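Local coordinates for protein glucosamine-6-phosphate deaminase (Bacillus subtilis, PDB 2BKX) that is an alpha/beta enzyme of the Rossmann-like class and holds fructose -6-phosphate in a pocket of its single chain, at residues 135-144 with 156-167; 1-12 with 229-238. All blocks are in the same frame, centred on the assembly; numbering follows the deposited sequence.

Interaction 1 (135-144 with 156-167). With F6R (fructose -6-phosphate), chain C.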
loop_
_atom_site.group_PDB
_atom_site.type_symbol
_atom_site.label_atom_id
_atom_site.label_comp_id
_atom_site.label_asym_id
_atom_site.label_seq_id
_atom_site.Cartn_x
_atom_site.Cartn_y
_atom_site.Cartn_z
ATOM N N ARG A 135 -10.700 5.402 4.485
ATOM C CA ARG A 135 -11.567 5.969 5.482
ATOM C C ARG A 135 -12.568 4.930 5.966
ATOM O O ARG A 135 -13.024 4.992 7.117
ATOM C CB ARG A 135 -12.308 7.210 4.931
ATOM C CG ARG A 135 -11.418 8.359 4.571
ATOM C CD ARG A 135 -12.219 9.460 3.853
ATOM N NE ARG A 135 -11.325 10.539 3.450
ATOM C CZ ARG A 135 -11.664 11.643 2.787
ATOM N NH1 ARG A 135 -10.722 12.527 2.490
ATOM N NH2 ARG A 135 -12.923 11.881 2.434
ATOM N N ASN A 136 -12.915 3.985 5.087
ATOM C CA ASN A 136 -13.832 2.905 5.353
ATOM C C ASN A 136 -13.165 1.575 5.736
ATOM O O ASN A 136 -13.803 0.527 5.734
ATOM C CB ASN A 136 -14.734 2.648 4.128
ATOM C CG ASN A 136 -13.958 2.215 2.904
ATOM O OD1 ASN A 136 -12.732 2.072 2.954
ATOM N ND2 ASN A 136 -14.661 1.990 1.803
ATOM N N GLY A 137 -11.869 1.611 6.026
ATOM C CA GLY A 137 -11.156 0.406 6.387
ATOM C C GLY A 137 -10.613 -0.429 5.249
ATOM O O GLY A 137 -10.017 -1.471 5.497
ATOM N N HIS A 138 -10.729 0.047 4.003
ATOM C CA HIS A 138 -10.151 -0.734 2.923
ATOM C C HIS A 138 -8.652 -0.861 3.074
ATOM O O HIS A 138 -7.989 0.005 3.620
ATOM C CB HIS A 138 -10.573 -0.266 1.521
ATOM C CG HIS A 138 -9.996 1.023 1.020
ATOM N ND1 HIS A 138 -10.784 1.930 0.360
ATOM C CD2 HIS A 138 -8.750 1.535 1.001
ATOM C CE1 HIS A 138 -10.045 2.954 -0.036
ATOM N NE2 HIS A 138 -8.800 2.731 0.332
ATOM N N ILE A 139 -8.129 -1.950 2.546
ATOM C CA ILE A 139 -6.687 -2.179 2.371
ATOM C C ILE A 139 -6.496 -2.578 0.915
ATOM O O ILE A 139 -7.315 -3.276 0.347
ATOM C CB ILE A 139 -6.078 -3.174 3.377
ATOM C CG1 ILE A 139 -6.799 -4.509 3.354
ATOM C CG2 ILE A 139 -6.092 -2.561 4.776
ATOM C CD1 ILE A 139 -6.136 -5.625 4.190
ATOM N N GLY A 140 -5.444 -2.096 0.297
ATOM C CA GLY A 140 -5.439 -2.017 -1.155
ATOM C C GLY A 140 -6.721 -1.319 -1.605
ATOM O O GLY A 140 -7.139 -0.356 -0.973
ATOM N N PHE A 141 -7.367 -1.837 -2.642
ATOM C CA PHE A 141 -8.739 -1.405 -2.960
ATOM C C PHE A 141 -9.755 -2.509 -2.692
ATOM O O PHE A 141 -10.799 -2.640 -3.378
ATOM C CB PHE A 141 -8.861 -0.848 -4.373
ATOM C CG PHE A 141 -8.259 0.529 -4.566
ATOM C CD1 PHE A 141 -7.604 0.785 -5.738
ATOM C CD2 PHE A 141 -8.412 1.564 -3.633
ATOM C CE1 PHE A 141 -7.110 2.077 -6.022
ATOM C CE2 PHE A 141 -7.883 2.845 -3.903
ATOM C CZ PHE A 141 -7.254 3.089 -5.093
ATOM N N ASN A 142 -9.464 -3.302 -1.662
ATOM C CA ASN A 142 -10.421 -4.282 -1.140
ATOM C C ASN A 142 -11.429 -3.578 -0.263
ATOM O O ASN A 142 -11.109 -3.240 0.877
ATOM C CB ASN A 142 -9.695 -5.383 -0.370
ATOM C CG ASN A 142 -8.731 -6.128 -1.234
ATOM O OD1 ASN A 142 -9.140 -6.984 -2.035
ATOM N ND2 ASN A 142 -7.452 -5.860 -1.060
ATOM N N GLU A 143 -12.598 -3.278 -0.850
ATOM C CA GLU A 143 -13.620 -2.499 -0.167
ATOM C C GLU A 143 -14.426 -3.375 0.778
ATOM O O GLU A 143 -14.389 -4.608 0.693
ATOM C CB GLU A 143 -14.544 -1.832 -1.175
ATOM C CG GLU A 143 -13.851 -0.887 -2.163
ATOM C CD GLU A 143 -13.515 0.491 -1.657
ATOM O OE1 GLU A 143 -13.304 0.678 -0.444
ATOM O OE2 GLU A 143 -13.477 1.458 -2.468
ATOM N N PRO A 144 -15.197 -2.750 1.683
ATOM C CA PRO A 144 -16.062 -3.543 2.550
ATOM C C PRO A 144 -16.889 -4.568 1.815
ATOM O O PRO A 144 -17.424 -4.304 0.731
ATOM C CB PRO A 144 -16.921 -2.467 3.209
ATOM C CG PRO A 144 -16.026 -1.278 3.271
ATOM C CD PRO A 144 -15.264 -1.314 1.996
ATOM N N THR A 156 -14.824 -2.457 -8.335
ATOM C CA THR A 156 -15.512 -1.197 -8.543
ATOM C C THR A 156 -15.311 -0.400 -7.259
ATOM O O THR A 156 -15.706 -0.835 -6.191
ATOM C CB THR A 156 -17.010 -1.434 -8.850
ATOM O OG1 THR A 156 -17.105 -2.208 -10.037
ATOM C CG2 THR A 156 -17.789 -0.139 -9.014
ATOM N N LEU A 157 -14.686 0.759 -7.363
ATOM C CA LEU A 157 -14.395 1.570 -6.217
ATOM C C LEU A 157 -15.666 2.102 -5.555
ATOM O O LEU A 157 -16.631 2.526 -6.207
ATOM C CB LEU A 157 -13.506 2.747 -6.590
ATOM C CG LEU A 157 -12.159 2.353 -7.204
ATOM C CD1 LEU A 157 -11.410 3.600 -7.608
ATOM C CD2 LEU A 157 -11.304 1.568 -6.243
ATOM N N ASN A 158 -15.668 2.088 -4.230
ATOM C CA ASN A 158 -16.789 2.693 -3.521
ATOM C C ASN A 158 -16.789 4.195 -3.729
ATOM O O ASN A 158 -15.743 4.837 -3.912
ATOM C CB ASN A 158 -16.693 2.399 -2.030
ATOM C CG ASN A 158 -17.106 0.978 -1.662
ATOM O OD1 ASN A 158 -17.340 0.095 -2.508
ATOM N ND2 ASN A 158 -17.202 0.762 -0.362
ATOM N N GLU A 159 -17.955 4.810 -3.625
ATOM C CA GLU A 159 -18.010 6.262 -3.751
ATOM C C GLU A 159 -17.141 6.992 -2.722
ATOM O O GLU A 159 -16.532 8.012 -3.034
ATOM C CB GLU A 159 -19.460 6.763 -3.724
ATOM C CG GLU A 159 -20.335 6.149 -4.867
ATOM C CD GLU A 159 -19.694 6.089 -6.285
ATOM O OE1 GLU A 159 -18.985 7.014 -6.750
ATOM O OE2 GLU A 159 -19.934 5.079 -6.987
ATOM N N GLN A 160 -17.040 6.471 -1.503
ATOM C CA GLN A 160 -16.176 7.132 -0.502
ATOM C C GLN A 160 -14.715 7.191 -0.942
ATOM O O GLN A 160 -14.008 8.137 -0.643
ATOM C CB GLN A 160 -16.274 6.436 0.836
ATOM C CG GLN A 160 -15.695 7.203 1.945
ATOM C CD GLN A 160 -15.512 6.356 3.146
ATOM O OE1 GLN A 160 -16.230 6.487 4.132
ATOM N NE2 GLN A 160 -14.578 5.448 3.062
ATOM N N THR A 161 -14.258 6.154 -1.641
ATOM C CA THR A 161 -12.900 6.099 -2.153
ATOM C C THR A 161 -12.687 7.113 -3.262
ATOM O O THR A 161 -11.696 7.842 -3.277
ATOM C CB THR A 161 -12.612 4.703 -2.639
ATOM O OG1 THR A 161 -12.772 3.832 -1.521
ATOM C CG2 THR A 161 -11.201 4.591 -3.200
ATOM N N ARG A 162 -13.669 7.208 -4.155
ATOM C CA ARG A 162 -13.588 8.220 -5.232
ATOM C C ARG A 162 -13.611 9.638 -4.641
ATOM O O ARG A 162 -12.856 10.509 -5.079
ATOM C CB ARG A 162 -14.728 7.990 -6.236
ATOM C CG ARG A 162 -14.562 6.657 -6.936
ATOM C CD ARG A 162 -15.594 6.405 -7.993
ATOM N NE ARG A 162 -15.383 7.278 -9.144
ATOM C CZ ARG A 162 -16.261 8.122 -9.668
ATOM N NH1 ARG A 162 -17.475 8.278 -9.159
ATOM N NH2 ARG A 162 -15.896 8.847 -10.710
ATOM N N GLN A 163 -14.472 9.851 -3.641
ATOM C CA GLN A 163 -14.562 11.145 -2.951
ATOM C C GLN A 163 -13.209 11.491 -2.313
ATOM O O GLN A 163 -12.708 12.612 -2.444
ATOM C CB GLN A 163 -15.699 11.065 -1.907
ATOM C CG GLN A 163 -16.023 12.280 -1.085
ATOM C CD GLN A 163 -17.077 11.983 0.000
ATOM O OE1 GLN A 163 -17.987 12.802 0.232
ATOM N NE2 GLN A 163 -16.986 10.813 0.655
ATOM N N ALA A 164 -12.590 10.521 -1.629
ATOM C CA ALA A 164 -11.325 10.759 -0.959
ATOM C C ALA A 164 -10.185 11.085 -1.929
ATOM O O ALA A 164 -9.311 11.887 -1.643
ATOM C CB ALA A 164 -10.949 9.579 -0.122
ATOM N N ASN A 165 -10.167 10.403 -3.060
ATOM C CA ASN A 165 -9.054 10.501 -3.975
ATOM C C ASN A 165 -9.254 11.609 -5.004
ATOM O O ASN A 165 -8.333 11.908 -5.731
ATOM C CB ASN A 165 -8.800 9.148 -4.666
ATOM C CG ASN A 165 -8.232 8.102 -3.727
ATOM O OD1 ASN A 165 -8.149 8.351 -2.518
ATOM N ND2 ASN A 165 -7.882 6.939 -4.261
ATOM N N ALA A 166 -10.433 12.243 -5.011
ATOM C CA ALA A 166 -10.719 13.316 -5.965
ATOM C C ALA A 166 -9.705 14.457 -5.898
ATOM O O ALA A 166 -9.440 15.128 -6.915
ATOM C CB ALA A 166 -12.159 13.847 -5.788
ATOM N N ARG A 167 -9.143 14.693 -4.716
ATOM C CA ARG A 167 -8.134 15.735 -4.502
ATOM C C ARG A 167 -6.957 15.641 -5.435
ATOM O O ARG A 167 -6.282 16.616 -5.682
ATOM C CB ARG A 167 -7.646 15.719 -3.037
ATOM C CG ARG A 167 -6.880 14.468 -2.624
ATOM C CD ARG A 167 -6.872 14.215 -1.044
ATOM N NE ARG A 167 -5.781 13.320 -0.526
ATOM C CZ ARG A 167 -5.891 12.065 -0.016
ATOM N NH1 ARG A 167 -7.087 11.458 0.144
ATOM N NH2 ARG A 167 -4.784 11.396 0.422
HETATM C C1 F6R C . -2.468 2.350 -1.547
HETATM C C2 F6R C . -3.836 1.726 -1.354
HETATM C C3 F6R C . -5.018 2.378 -0.625
HETATM C C4 F6R C . -4.619 3.584 0.249
HETATM C C5 F6R C . -5.788 4.209 0.994
HETATM C C6 F6R C . -5.352 5.428 1.800
HETATM O O1 F6R C . -1.719 1.698 -2.591
HETATM O O2 F6R C . -3.976 0.598 -1.773
HETATM O O3 F6R C . -5.580 1.425 0.260
HETATM O O4 F6R C . -3.643 3.148 1.189
HETATM O O5 F6R C . -6.854 4.550 0.117
HETATM O O6 F6R C . -4.935 6.453 0.886
HETATM P P F6R C . -4.202 7.750 1.457
HETATM O O1P F6R C . -2.851 7.301 1.943
HETATM O O2P F6R C . -5.053 8.239 2.599
HETATM O O3P F6R C . -4.097 8.717 0.323
HETATM O O HOH W 1 -17.538 2.634 1.806
HETATM O O HOH W 2 -18.488 -1.980 -0.179
#
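Glu143 meets Asn158 and Thr161 in a polar contact that ties the loop following strand 128-131 to the first turn of helix 159-165, on one wall of the pocket holding F6R. Both carboxylate oxygens are shared. OE2 uses its syn lone pair for the hydroxyl donated by Thr161 OG1, 2.7 Å away, and receives the backbone N of Asn158 at 2.9 Å from above the carboxylate plane. The Glu143 chain bends at chi2 (-80°), laying the carboxylate against the Asn158 side-chain amide with the two planes 12° apart. OE1 is gripped from opposite faces of that plane, by Asn136 ND2 at 2.9 Å and by His138 ND1 at 2.9 Å.

The latter is a His-carboxylate hydrogen bond. It holds the imidazole so that NE2 points at the ligand and forms a hydrogen bond with F6R O5, lying in the ring plane, at 2.7 Å. An Asx turn, Asn136 OD1 accepting from His138 N, shapes the same loop, and a water accepting from both Asn136 ND2 and Asn158 ND2 bridges the segments.

Beside this network, the Phe141 ring adjoins the Thr161 methyl and lies over a face of the His138 ring. Leu157 CD2 sits over one face of Phe141, a CH-pi contact 3.8 Å from the ring centroid, while Asn165 ND2, bonded to Tyr69 OH, lies at the ring edge. In the conformer described, the Arg135 guanidinium lies over Ala164 CB. Farther along, Arg167 NH2 donates to phosphate oxygen O3P of F6R at 2.8 Å.

Interaction 2 (1-12 with 229-238)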
loop_
_atom_site.group_PDB
_atom_site.type_symbol
_atom_site.label_atom_id
_atom_site.label_comp_id
_atom_site.label_asym_id
_atom_site.label_seq_id
_atom_site.Cartn_x
_atom_site.Cartn_y
_atom_site.Cartn_z
ATOM N N MET A 1 -0.886 -7.875 16.881
ATOM C CA MET A 1 -0.632 -6.559 16.162
ATOM C C MET A 1 0.125 -5.621 17.088
ATOM O O MET A 1 -0.289 -5.441 18.246
ATOM C CB MET A 1 -1.972 -5.961 15.834
ATOM C CG MET A 1 -1.993 -4.735 15.064
ATOM S SD MET A 1 -3.730 -4.232 14.780
ATOM C CE MET A 1 -4.224 -5.421 13.591
ATOM N N LYS A 2 1.233 -5.026 16.629
ATOM C CA LYS A 2 1.965 -3.993 17.398
ATOM C C LYS A 2 1.540 -2.612 16.950
ATOM O O LYS A 2 1.675 -2.292 15.790
ATOM C CB LYS A 2 3.483 -4.163 17.235
ATOM C CG LYS A 2 4.351 -3.091 17.891
ATOM C CD LYS A 2 5.847 -3.355 17.667
ATOM C CE LYS A 2 6.760 -2.266 18.258
ATOM N NZ LYS A 2 6.023 -1.407 19.219
ATOM N N VAL A 3 0.989 -1.825 17.856
ATOM C CA VAL A 3 0.539 -0.475 17.547
ATOM C C VAL A 3 1.492 0.513 18.155
ATOM O O VAL A 3 1.768 0.457 19.349
ATOM C CB VAL A 3 -0.907 -0.231 18.043
ATOM C CG1 VAL A 3 -1.387 1.154 17.670
ATOM C CG2 VAL A 3 -1.841 -1.276 17.469
ATOM N N MET A 4 2.002 1.425 17.334
ATOM C CA MET A 4 2.988 2.423 17.762
ATOM C C MET A 4 2.390 3.817 17.458
ATOM O O MET A 4 2.201 4.163 16.284
ATOM C CB MET A 4 4.231 2.228 16.896
ATOM C CG MET A 4 5.545 1.911 17.571
ATOM S SD MET A 4 6.712 3.281 17.264
ATOM C CE MET A 4 8.252 2.547 17.785
ATOM N N GLU A 5 2.075 4.608 18.482
ATOM C CA GLU A 5 1.661 5.984 18.282
ATOM C C GLU A 5 2.919 6.805 18.023
ATOM O O GLU A 5 3.958 6.643 18.673
ATOM C CB GLU A 5 0.870 6.559 19.483
ATOM C CG GLU A 5 -0.111 7.697 19.063
ATOM C CD GLU A 5 -1.095 8.114 20.180
ATOM O OE1 GLU A 5 -1.838 7.254 20.711
ATOM O OE2 GLU A 5 -1.132 9.324 20.482
ATOM N N CYS A 6 2.818 7.660 17.020
ATOM C CA CYS A 6 3.893 8.544 16.565
ATOM C C CYS A 6 3.444 9.964 16.846
ATOM O O CYS A 6 2.285 10.291 16.649
ATOM C CB CYS A 6 4.108 8.367 15.047
ATOM S SG CYS A 6 4.588 6.652 14.639
ATOM N N GLN A 7 4.376 10.824 17.249
ATOM C CA GLN A 7 4.051 12.195 17.622
ATOM C C GLN A 7 3.626 13.033 16.423
ATOM O O GLN A 7 2.784 13.936 16.542
ATOM C CB GLN A 7 5.289 12.849 18.250
ATOM C CG GLN A 7 5.076 13.454 19.595
ATOM C CD GLN A 7 6.385 13.980 20.224
ATOM O OE1 GLN A 7 6.585 15.186 20.330
ATOM N NE2 GLN A 7 7.285 13.057 20.607
ATOM N N THR A 8 4.223 12.734 15.267
ATOM C CA THR A 8 4.034 13.501 14.068
ATOM C C THR A 8 4.085 12.573 12.857
ATOM O O THR A 8 4.620 11.463 12.935
ATOM C CB THR A 8 5.157 14.541 13.858
ATOM O OG1 THR A 8 6.393 13.839 13.703
ATOM C CG2 THR A 8 5.281 15.484 15.034
ATOM N N TYR A 9 3.587 13.080 11.732
ATOM C CA TYR A 9 3.737 12.424 10.429
ATOM C C TYR A 9 5.220 12.195 10.091
ATOM O O TYR A 9 5.592 11.188 9.495
ATOM C CB TYR A 9 3.063 13.271 9.351
ATOM C CG TYR A 9 3.134 12.674 7.971
ATOM C CD1 TYR A 9 2.383 11.582 7.643
ATOM C CD2 TYR A 9 3.981 13.185 7.015
ATOM C CE1 TYR A 9 2.453 11.018 6.374
ATOM C CE2 TYR A 9 4.083 12.644 5.767
ATOM C CZ TYR A 9 3.290 11.571 5.425
ATOM O OH TYR A 9 3.375 11.015 4.164
ATOM N N GLU A 10 6.071 13.151 10.441
ATOM C CA GLU A 10 7.476 13.054 10.113
ATOM C C GLU A 10 8.118 11.891 10.895
ATOM O O GLU A 10 8.933 11.139 10.372
ATOM C CB GLU A 10 8.172 14.375 10.442
ATOM C CG GLU A 10 7.855 15.526 9.544
ATOM C CD GLU A 10 6.516 16.175 9.756
ATOM O OE1 GLU A 10 5.820 15.903 10.767
ATOM O OE2 GLU A 10 6.182 17.022 8.900
ATOM N N GLU A 11 7.713 11.710 12.134
ATOM C CA GLU A 11 8.217 10.583 12.933
ATOM C C GLU A 11 7.683 9.250 12.388
ATOM O O GLU A 11 8.430 8.269 12.266
ATOM C CB GLU A 11 7.877 10.704 14.428
ATOM C CG GLU A 11 8.545 9.605 15.222
ATOM C CD GLU A 11 8.176 9.509 16.675
ATOM O OE1 GLU A 11 9.039 8.975 17.429
ATOM O OE2 GLU A 11 7.044 9.888 17.058
ATOM N N LEU A 12 6.409 9.197 12.022
ATOM C CA LEU A 12 5.842 8.004 11.390
ATOM C C LEU A 12 6.637 7.627 10.156
ATOM O O LEU A 12 6.992 6.468 9.945
ATOM C CB LEU A 12 4.371 8.263 11.062
ATOM C CG LEU A 12 3.617 7.215 10.221
ATOM C CD1 LEU A 12 2.118 7.275 10.576
ATOM C CD2 LEU A 12 3.813 7.340 8.738
ATOM N N VAL A 229 2.268 -7.848 12.270
ATOM C CA VAL A 229 1.700 -6.590 11.810
ATOM C C VAL A 229 2.147 -5.472 12.721
ATOM O O VAL A 229 1.949 -5.538 13.936
ATOM C CB VAL A 229 0.159 -6.629 11.808
ATOM C CG1 VAL A 229 -0.423 -5.315 11.324
ATOM C CG2 VAL A 229 -0.343 -7.761 10.951
ATOM N N THR A 230 2.709 -4.412 12.135
ATOM C CA THR A 230 3.044 -3.208 12.866
ATOM C C THR A 230 2.163 -2.110 12.292
ATOM O O THR A 230 2.077 -1.941 11.091
ATOM C CB THR A 230 4.505 -2.868 12.689
ATOM O OG1 THR A 230 5.289 -3.926 13.220
ATOM C CG2 THR A 230 4.918 -1.549 13.343
ATOM N N VAL A 231 1.548 -1.331 13.174
ATOM C CA VAL A 231 0.653 -0.241 12.782
ATOM C C VAL A 231 1.203 1.046 13.370
ATOM O O VAL A 231 1.301 1.175 14.604
ATOM C CB VAL A 231 -0.807 -0.453 13.275
ATOM C CG1 VAL A 231 -1.682 0.635 12.724
ATOM C CG2 VAL A 231 -1.331 -1.836 12.951
ATOM N N LEU A 232 1.546 1.993 12.495
ATOM C CA LEU A 232 2.056 3.286 12.917
ATOM C C LEU A 232 0.934 4.286 12.776
ATOM O O LEU A 232 0.353 4.401 11.692
ATOM C CB LEU A 232 3.271 3.704 12.102
ATOM C CG LEU A 232 4.442 2.740 12.073
ATOM C CD1 LEU A 232 5.548 3.362 11.209
ATOM C CD2 LEU A 232 4.946 2.356 13.427
ATOM N N ILE A 233 0.618 5.006 13.868
ATOM C CA ILE A 233 -0.539 5.909 13.870
ATOM C C ILE A 233 -0.087 7.240 14.430
ATOM O O ILE A 233 0.419 7.274 15.545
ATOM C CB ILE A 233 -1.652 5.350 14.754
ATOM C CG1 ILE A 233 -1.993 3.888 14.355
ATOM C CG2 ILE A 233 -2.902 6.196 14.655
ATOM C CD1 ILE A 233 -2.986 3.150 15.268
ATOM N N ASP A 234 -0.268 8.317 13.679
ATOM C CA ASP A 234 0.065 9.630 14.229
ATOM C C ASP A 234 -1.022 10.155 15.165
ATOM O O ASP A 234 -2.072 9.547 15.320
ATOM C CB ASP A 234 0.527 10.613 13.178
ATOM C CG ASP A 234 -0.556 11.133 12.287
ATOM O OD1 ASP A 234 -1.772 10.939 12.543
ATOM O OD2 ASP A 234 -0.168 11.810 11.306
ATOM N N ARG A 235 -0.744 11.264 15.854
ATOM C CA ARG A 235 -1.622 11.765 16.934
ATOM C C ARG A 235 -3.016 12.063 16.417
ATOM O O ARG A 235 -4.014 11.735 17.027
ATOM C CB ARG A 235 -1.001 12.998 17.609
ATOM C CG ARG A 235 0.307 12.694 18.240
ATOM C CD ARG A 235 0.215 11.831 19.469
ATOM N NE ARG A 235 1.485 11.151 19.738
ATOM C CZ ARG A 235 1.770 10.469 20.843
ATOM N NH1 ARG A 235 2.969 9.895 20.962
ATOM N NH2 ARG A 235 0.870 10.338 21.816
ATOM N N GLU A 236 -3.105 12.659 15.254
ATOM C CA GLU A 236 -4.381 13.018 14.688
ATOM C C GLU A 236 -5.209 11.777 14.351
ATOM O O GLU A 236 -6.423 11.736 14.541
ATOM C CB GLU A 236 -4.160 13.896 13.463
ATOM C CG GLU A 236 -3.692 15.327 13.805
ATOM C CD GLU A 236 -2.294 15.396 14.395
ATOM O OE1 GLU A 236 -1.415 14.607 13.966
ATOM O OE2 GLU A 236 -2.051 16.253 15.300
ATOM N N ALA A 237 -4.548 10.753 13.842
ATOM C CA ALA A 237 -5.238 9.515 13.517
ATOM C C ALA A 237 -5.660 8.732 14.752
ATOM O O ALA A 237 -6.581 7.930 14.657
ATOM C CB ALA A 237 -4.358 8.678 12.630
ATOM N N ALA A 238 -4.996 8.979 15.883
ATOM C CA ALA A 238 -5.251 8.256 17.136
ATOM C C ALA A 238 -6.314 8.906 18.014
ATOM O O ALA A 238 -6.619 8.380 19.075
ATOM C CB ALA A 238 -3.962 8.104 17.951
HETATM O O HOH W 3 0.787 -8.987 14.556
HETATM O O HOH W 4 1.001 15.621 14.965
#
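Met1, Val3 and Met4 press on Val231, Ile233 and Leu232 where strand 2-6 runs parallel to strand 229-234, joined by five backbone hydrogen bonds. On one face Met1 CG rests against Val231 CG2 at 3.6 Å. Beside it, Val3 CG1 meets Ile233 CD1 at 3.5 Å, and helix 203-211 covers the pair through Leu210 and Val206. Leu232 is the main bump on the other face. Its CD2 branch fits against Met4 CB at 3.5 Å, its CB meets Leu12 CG at 4.0 Å, and Ile15 and Ala16 of helix 9-26 close over it. Strand 2-6, paired within the sheet to 229-234 alone, thus adds a parallel strand at the border of a Rossmann-like alpha/beta sheet, with these helices on its two faces.

At the C-terminal end of the pair, Glu5 of strand 2-6 crosses Arg235 at about a right angle. Glu5 CG sits over the centre of the guanidinium face, and the bend of Arg235 at chi2 (-70°) brings NH2 within 2.6 Å of OE2, a salt bridge; OE1 turns to Arg241. Chemically the work is divided: backbone bonds set the register, apolar branches fill both faces, and the salt bridge lies at the C-terminal end.

How the interactions relate
Interaction 1 is nested along the chain inside the loop closed by interaction 2, and their centres stand about 21 Å apart. Neither is wholly buried, and their chemistry differs with their place in the fold. Interaction 2 joins two strands from near the chain ends, buries more surface (928 against 582 Å²) and is largely backbone and apolar, with its salt bridge at the C-terminal end of the strands. Interaction 1 joins an irregular loop to a helix and places buried polar side chains where the ligand is met. The two share no element, although Tyr9 OH is hydrogen-bonded to the backbone O of Thr39, another residue of the F6R pocket that interaction 1 lines.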